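Local atomic coordinates of anaerobically-induced outer membrane porin OprE (Pseudomonas aeruginosa, PDB entry 4FRX), a protein that probably acts as an outer-membrane porin of the OprD family, a beta-barrel that lets small solutes cross the outer membrane. Residues Pro356-Asn361 with Ile384-Val389; Lys396-Thr401 with Val430-Pro435. One frame throughout, in Å; residues are numbered along the deposited sequence.

Interaction 1: Pro356-Asn361 with Ile384-Val389; sequences PGLTFN and ISLAYV. With C8E ((hydroxyethyloxy)tri(ethyloxy)octane), chain E.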
loop_
_atom_site.group_PDB
_atom_site.type_symbol
_atom_site.label_atom_id
_atom_site.label_comp_id
_atom_site.label_asym_id
_atom_site.label_seq_id
_atom_site.Cartn_x
_atom_site.Cartn_y
_atom_site.Cartn_z
ATOM N N PRO A 356 -17.274 7.460 21.589
ATOM C CA PRO A 356 -15.882 7.127 21.275
ATOM C C PRO A 356 -15.809 5.824 20.489
ATOM O O PRO A 356 -16.570 4.891 20.755
ATOM C CB PRO A 356 -15.239 6.974 22.654
ATOM C CG PRO A 356 -16.356 6.569 23.540
ATOM C CD PRO A 356 -17.558 7.313 23.029
ATOM N N GLY A 357 -14.929 5.783 19.497
ATOM C CA GLY A 357 -14.787 4.606 18.662
ATOM C C GLY A 357 -15.537 4.676 17.344
ATOM O O GLY A 357 -15.306 3.841 16.469
ATOM N N LEU A 358 -16.447 5.643 17.207
ATOM C CA LEU A 358 -17.177 5.840 15.947
ATOM C C LEU A 358 -16.559 6.982 15.136
ATOM O O LEU A 358 -16.372 8.086 15.648
ATOM C CB LEU A 358 -18.682 6.099 16.188
ATOM C CG LEU A 358 -19.564 6.320 14.943
ATOM C CD1 LEU A 358 -19.791 5.036 14.151
ATOM C CD2 LEU A 358 -20.912 6.961 15.281
ATOM N N THR A 359 -16.224 6.709 13.875
ATOM C CA THR A 359 -15.665 7.741 13.001
ATOM C C THR A 359 -16.293 7.690 11.605
ATOM O O THR A 359 -16.716 6.635 11.133
ATOM C CB THR A 359 -14.129 7.589 12.841
ATOM O OG1 THR A 359 -13.833 6.292 12.316
ATOM C CG2 THR A 359 -13.399 7.771 14.170
ATOM N N PHE A 360 -16.357 8.841 10.950
ATOM C CA PHE A 360 -16.784 8.896 9.554
ATOM C C PHE A 360 -15.755 9.638 8.732
ATOM O O PHE A 360 -15.257 10.679 9.145
ATOM C CB PHE A 360 -18.143 9.590 9.411
ATOM C CG PHE A 360 -18.575 9.759 7.984
ATOM C CD1 PHE A 360 -19.144 8.701 7.294
ATOM C CD2 PHE A 360 -18.406 10.973 7.329
ATOM C CE1 PHE A 360 -19.533 8.853 5.967
ATOM C CE2 PHE A 360 -18.796 11.133 6.006
ATOM C CZ PHE A 360 -19.361 10.077 5.326
ATOM N N ASN A 361 -15.445 9.116 7.546
ATOM C CA ASN A 361 -14.580 9.840 6.629
ATOM C C ASN A 361 -15.100 9.793 5.197
ATOM O O ASN A 361 -15.717 8.806 4.781
ATOM C CB ASN A 361 -13.153 9.293 6.690
ATOM C CG ASN A 361 -12.501 9.545 8.030
ATOM O OD1 ASN A 361 -12.580 8.719 8.942
ATOM N ND2 ASN A 361 -11.861 10.696 8.161
ATOM N N ILE A 384 -16.473 6.687 1.007
ATOM C CA ILE A 384 -16.812 6.917 2.407
ATOM C C ILE A 384 -16.320 5.732 3.221
ATOM O O ILE A 384 -16.235 4.597 2.727
ATOM C CB ILE A 384 -18.337 7.118 2.634
ATOM C CG1 ILE A 384 -19.127 5.876 2.216
ATOM C CG2 ILE A 384 -18.847 8.350 1.881
ATOM C CD1 ILE A 384 -19.432 4.925 3.359
ATOM N N SER A 385 -15.989 5.998 4.472
ATOM C CA SER A 385 -15.662 4.940 5.396
ATOM C C SER A 385 -16.323 5.288 6.708
ATOM O O SER A 385 -16.091 6.359 7.265
ATOM C CB SER A 385 -14.145 4.808 5.563
ATOM O OG SER A 385 -13.825 3.698 6.398
ATOM N N LEU A 386 -17.188 4.391 7.166
ATOM C CA LEU A 386 -17.826 4.498 8.468
ATOM C C LEU A 386 -17.302 3.340 9.305
ATOM O O LEU A 386 -17.396 2.188 8.893
ATOM C CB LEU A 386 -19.343 4.376 8.309
ATOM C CG LEU A 386 -20.185 4.438 9.586
ATOM C CD1 LEU A 386 -20.071 5.811 10.239
ATOM C CD2 LEU A 386 -21.639 4.112 9.270
ATOM N N ALA A 387 -16.729 3.641 10.461
ATOM C CA ALA A 387 -16.160 2.599 11.312
ATOM C C ALA A 387 -16.551 2.783 12.767
ATOM O O ALA A 387 -16.579 3.898 13.274
ATOM C CB ALA A 387 -14.645 2.572 11.184
ATOM N N TYR A 388 -16.855 1.670 13.427
ATOM C CA TYR A 388 -17.063 1.665 14.870
ATOM C C TYR A 388 -16.200 0.602 15.535
ATOM O O TYR A 388 -16.304 -0.600 15.231
ATOM C CB TYR A 388 -18.530 1.407 15.215
ATOM C CG TYR A 388 -18.813 1.525 16.697
ATOM C CD1 TYR A 388 -18.495 2.687 17.386
ATOM C CD2 TYR A 388 -19.394 0.479 17.406
ATOM C CE1 TYR A 388 -18.749 2.813 18.742
ATOM C CE2 TYR A 388 -19.654 0.596 18.768
ATOM C CZ TYR A 388 -19.329 1.764 19.427
ATOM O OH TYR A 388 -19.582 1.892 20.775
ATOM N N VAL A 389 -15.339 1.051 16.436
ATOM C CA VAL A 389 -14.575 0.136 17.270
ATOM C C VAL A 389 -15.085 0.226 18.708
ATOM O O VAL A 389 -15.053 1.301 19.320
ATOM C CB VAL A 389 -13.074 0.445 17.215
ATOM C CG1 VAL A 389 -12.301 -0.427 18.219
ATOM C CG2 VAL A 389 -12.550 0.239 15.810
HETATM C C1 C8E E . -22.020 17.105 12.919
HETATM C C2 C8E E . -20.917 16.141 12.503
HETATM C C3 C8E E . -21.502 14.841 11.954
HETATM C C4 C8E E . -20.700 14.353 10.754
HETATM C C5 C8E E . -21.609 13.760 9.690
HETATM C C6 C8E E . -21.507 12.239 9.709
HETATM C C7 C8E E . -22.587 11.584 8.854
HETATM C C8 C8E E . -22.153 10.184 8.458
HETATM O O9 C8E E . -23.225 9.282 8.588
HETATM C C10 C8E E . -23.774 8.928 7.343
HETATM C C11 C8E E . -24.192 7.462 7.382
HETATM O O HOH W 1 -14.024 6.285 9.392
#
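Ser385 O takes the backbone N-H of Asn361 at 2.8 Å, the donor lying in the carbonyl plane, while a bound water also donates to Ser385 O at 3.0 Å. By geometry the same water donates to Asn361 OD1 and bonds Thr359 OG1, so it joins three residues on the face that carries Thr359, Asn361, Ser385 and Ala387; its two protons may be shared among more acceptors than they can serve at once. With OG1 between the backbone N and the carbonyl carbon (chi1 58°), the hydroxyl of Thr359 lies within reach of the water. Ser385 OG has its own partner beyond the hairpin, the amine of Lys403 on strand 399-409.

Five backbone hydrogen bonds hold Gly357-Asn361 antiparallel to Ile384-Val389, in a register that pairs Thr359 with Ala387 and Asn361 with Ser385 as hydrogen-bonded pairs. The fifth, from Val389 N to Gly357 O, has its donor 36° out of the carbonyl plane, at the loop from which the first strand starts. At the backbone angles of Gly357 a CB would be jammed against the carbonyl O of Pro356.

The other face, with Leu358, Phe360, Leu386 and Tyr388, is largely apolar. Leu386 CD1 reaches Leu358 CD1 at 4.0 Å and comes near the plane of the Phe360 ring, meeting its edge at CD1. Phe360 also meets Ile384, CZ to CG2 3.9 Å, and over one ring face C8 of the detergent C8E lies 3.5 Å above the plane, offset toward the rim. Further along, Leu358 CB meets Tyr388 CD1 at 3.6 Å, the two side chains crossing at about a right angle.

Alternation thus gives this hairpin two chemistries, one face linked by water and the other a largely apolar surface on which a detergent chain rests in the crystal, consistent with a barrel wall whose apolar side faces the membrane.

Interaction 2: Lys396-Thr401 with Val430-Pro435; sequences KGLGFT and VSYTLP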
loop_
_atom_site.group_PDB
_atom_site.type_symbol
_atom_site.label_atom_id
_atom_site.label_comp_id
_atom_site.label_asym_id
_atom_site.label_seq_id
_atom_site.Cartn_x
_atom_site.Cartn_y
_atom_site.Cartn_z
ATOM N N LYS A 396 -14.500 -5.053 23.753
ATOM C CA LYS A 396 -13.570 -3.967 23.500
ATOM C C LYS A 396 -12.575 -4.378 22.426
ATOM O O LYS A 396 -11.948 -5.432 22.519
ATOM C CB LYS A 396 -12.831 -3.607 24.789
ATOM C CG LYS A 396 -11.742 -2.563 24.646
ATOM C CD LYS A 396 -11.115 -2.287 26.009
ATOM C CE LYS A 396 -9.978 -1.285 25.925
ATOM N NZ LYS A 396 -9.370 -1.059 27.267
ATOM N N GLY A 397 -12.450 -3.552 21.397
ATOM C CA GLY A 397 -11.515 -3.834 20.330
ATOM C C GLY A 397 -12.169 -4.482 19.124
ATOM O O GLY A 397 -11.541 -4.579 18.075
ATOM N N LEU A 398 -13.410 -4.940 19.268
ATOM C CA LEU A 398 -14.153 -5.460 18.119
ATOM C C LEU A 398 -14.518 -4.303 17.191
ATOM O O LEU A 398 -15.149 -3.333 17.606
ATOM C CB LEU A 398 -15.413 -6.220 18.556
ATOM C CG LEU A 398 -16.284 -6.892 17.479
ATOM C CD1 LEU A 398 -15.548 -7.992 16.716
ATOM C CD2 LEU A 398 -17.565 -7.456 18.081
ATOM N N GLY A 399 -14.112 -4.397 15.932
ATOM C CA GLY A 399 -14.326 -3.287 15.018
ATOM C C GLY A 399 -15.224 -3.634 13.845
ATOM O O GLY A 399 -15.166 -4.744 13.303
ATOM N N PHE A 400 -16.056 -2.677 13.455
ATOM C CA PHE A 400 -16.939 -2.831 12.305
ATOM C C PHE A 400 -16.676 -1.710 11.318
ATOM O O PHE A 400 -16.688 -0.542 11.700
ATOM C CB PHE A 400 -18.398 -2.764 12.749
ATOM C CG PHE A 400 -18.777 -3.827 13.726
ATOM C CD1 PHE A 400 -18.496 -3.679 15.073
ATOM C CD2 PHE A 400 -19.409 -4.980 13.297
ATOM C CE1 PHE A 400 -18.848 -4.664 15.984
ATOM C CE2 PHE A 400 -19.758 -5.963 14.196
ATOM C CZ PHE A 400 -19.480 -5.802 15.544
ATOM N N THR A 401 -16.453 -2.051 10.049
ATOM C CA THR A 401 -16.138 -1.029 9.041
ATOM C C THR A 401 -16.935 -1.200 7.747
ATOM O O THR A 401 -16.985 -2.287 7.194
ATOM C CB THR A 401 -14.632 -1.034 8.702
ATOM O OG1 THR A 401 -13.886 -0.779 9.890
ATOM C CG2 THR A 401 -14.304 0.038 7.664
ATOM N N VAL A 430 -15.362 -6.906 9.629
ATOM C CA VAL A 430 -15.395 -7.051 11.083
ATOM C C VAL A 430 -14.045 -7.608 11.498
ATOM O O VAL A 430 -13.570 -8.590 10.930
ATOM C CB VAL A 430 -16.528 -7.987 11.522
ATOM C CG1 VAL A 430 -16.553 -8.152 13.053
ATOM C CG2 VAL A 430 -17.852 -7.456 10.999
ATOM N N SER A 431 -13.404 -6.960 12.466
ATOM C CA SER A 431 -12.043 -7.331 12.816
ATOM C C SER A 431 -11.851 -7.379 14.322
ATOM O O SER A 431 -12.493 -6.635 15.055
ATOM C CB SER A 431 -11.045 -6.355 12.199
ATOM O OG SER A 431 -9.716 -6.783 12.464
ATOM N N TYR A 432 -10.956 -8.251 14.773
ATOM C CA TYR A 432 -10.667 -8.380 16.199
ATOM C C TYR A 432 -9.264 -8.930 16.362
ATOM O O TYR A 432 -8.909 -9.949 15.756
ATOM C CB TYR A 432 -11.672 -9.300 16.882
ATOM C CG TYR A 432 -11.492 -9.389 18.380
ATOM C CD1 TYR A 432 -11.925 -8.361 19.215
ATOM C CD2 TYR A 432 -10.884 -10.493 18.962
ATOM C CE1 TYR A 432 -11.760 -8.437 20.595
ATOM C CE2 TYR A 432 -10.709 -10.571 20.339
ATOM C CZ TYR A 432 -11.150 -9.547 21.149
ATOM O OH TYR A 432 -10.981 -9.630 22.522
ATOM N N THR A 433 -8.465 -8.246 17.172
ATOM C CA THR A 433 -7.104 -8.687 17.443
ATOM C C THR A 433 -6.961 -9.053 18.903
ATOM O O THR A 433 -7.367 -8.281 19.779
ATOM C CB THR A 433 -6.095 -7.594 17.093
ATOM O OG1 THR A 433 -6.148 -7.349 15.686
ATOM C CG2 THR A 433 -4.679 -8.023 17.474
ATOM N N LEU A 434 -6.396 -10.226 19.180
ATOM C CA LEU A 434 -6.219 -10.636 20.571
ATOM C C LEU A 434 -4.833 -11.159 20.888
ATOM O O LEU A 434 -4.200 -11.793 20.038
ATOM C CB LEU A 434 -7.315 -11.609 21.032
ATOM C CG LEU A 434 -7.531 -13.052 20.562
ATOM C CD1 LEU A 434 -6.945 -13.332 19.219
ATOM C CD2 LEU A 434 -7.064 -14.074 21.581
ATOM N N PRO A 435 -4.340 -10.842 22.101
ATOM C CA PRO A 435 -3.041 -11.324 22.588
ATOM C C PRO A 435 -2.964 -12.841 22.858
ATOM O O PRO A 435 -3.860 -13.377 23.502
ATOM C CB PRO A 435 -2.802 -10.514 23.873
ATOM C CG PRO A 435 -4.140 -9.984 24.268
ATOM C CD PRO A 435 -4.926 -9.825 22.996
HETATM O O HOH W 2 -12.637 -7.586 23.735
HETATM O O HOH W 3 -9.059 -5.497 18.209
#
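Leu398 and Tyr432 meet where, in the wall of the porin beta-barrel, strand 399-409 begins and strand 423-434 ends: Leu398 N lies in the plane of the tyrosine ring, at its edge, 3.7 Å from CD1. Leu398 CD1 then reaches over to Val430 CG1 at 3.8 Å, the two side chains crossing obliquely. The other branch of the valine, CG2, touches Phe400 CD2 at 3.7 Å, and these two side chains lie side by side and point the same way. With CG anti to the carbonyl carbon (chi1 -60°), the Phe400 ring lies beside the valine.

Behind this apolar row, Gly399 and Ser431 form an antiparallel hydrogen-bonded pair: Gly399 N donates to Ser431 O at 2.9 Å, and Ser431 N returns the bond to Gly399 O. Past that pair the chains separate, and water takes over from direct bonding. One molecule accepts from Thr433 N and donates to Gly397 O. Farther out, strand 17-28 flanks the second segment, with Thr433 OG1 bonded to Thr18 OG1. At the loop before strand 399-409, another water donates to Lys396 O at 2.6 Å and accepts the hydroxyl proton of Tyr432 OH at 2.9 Å.

From the N terminus, strand 358-370 leaves the loop at Pro356-Gly357, runs out and comes back as strand 377-389; interaction 1 closes that hairpin loop. A turn through Ile390 and Lys396 then leads into strand 399-409, and the return strand 423-434 lets interaction 2 close a second loop. The contacts are in series, neither nested nor crossed. What joins them is the middle pair of strands: Phe400 N probably hydrogen-bonds Tyr388 O at 2.7 Å, and Ala387 CB packs against Thr401 OG1. Together they stitch four consecutive strands of the barrel wall, and strand 423-434 goes on to pair with strand 17-28, which closes the barrel.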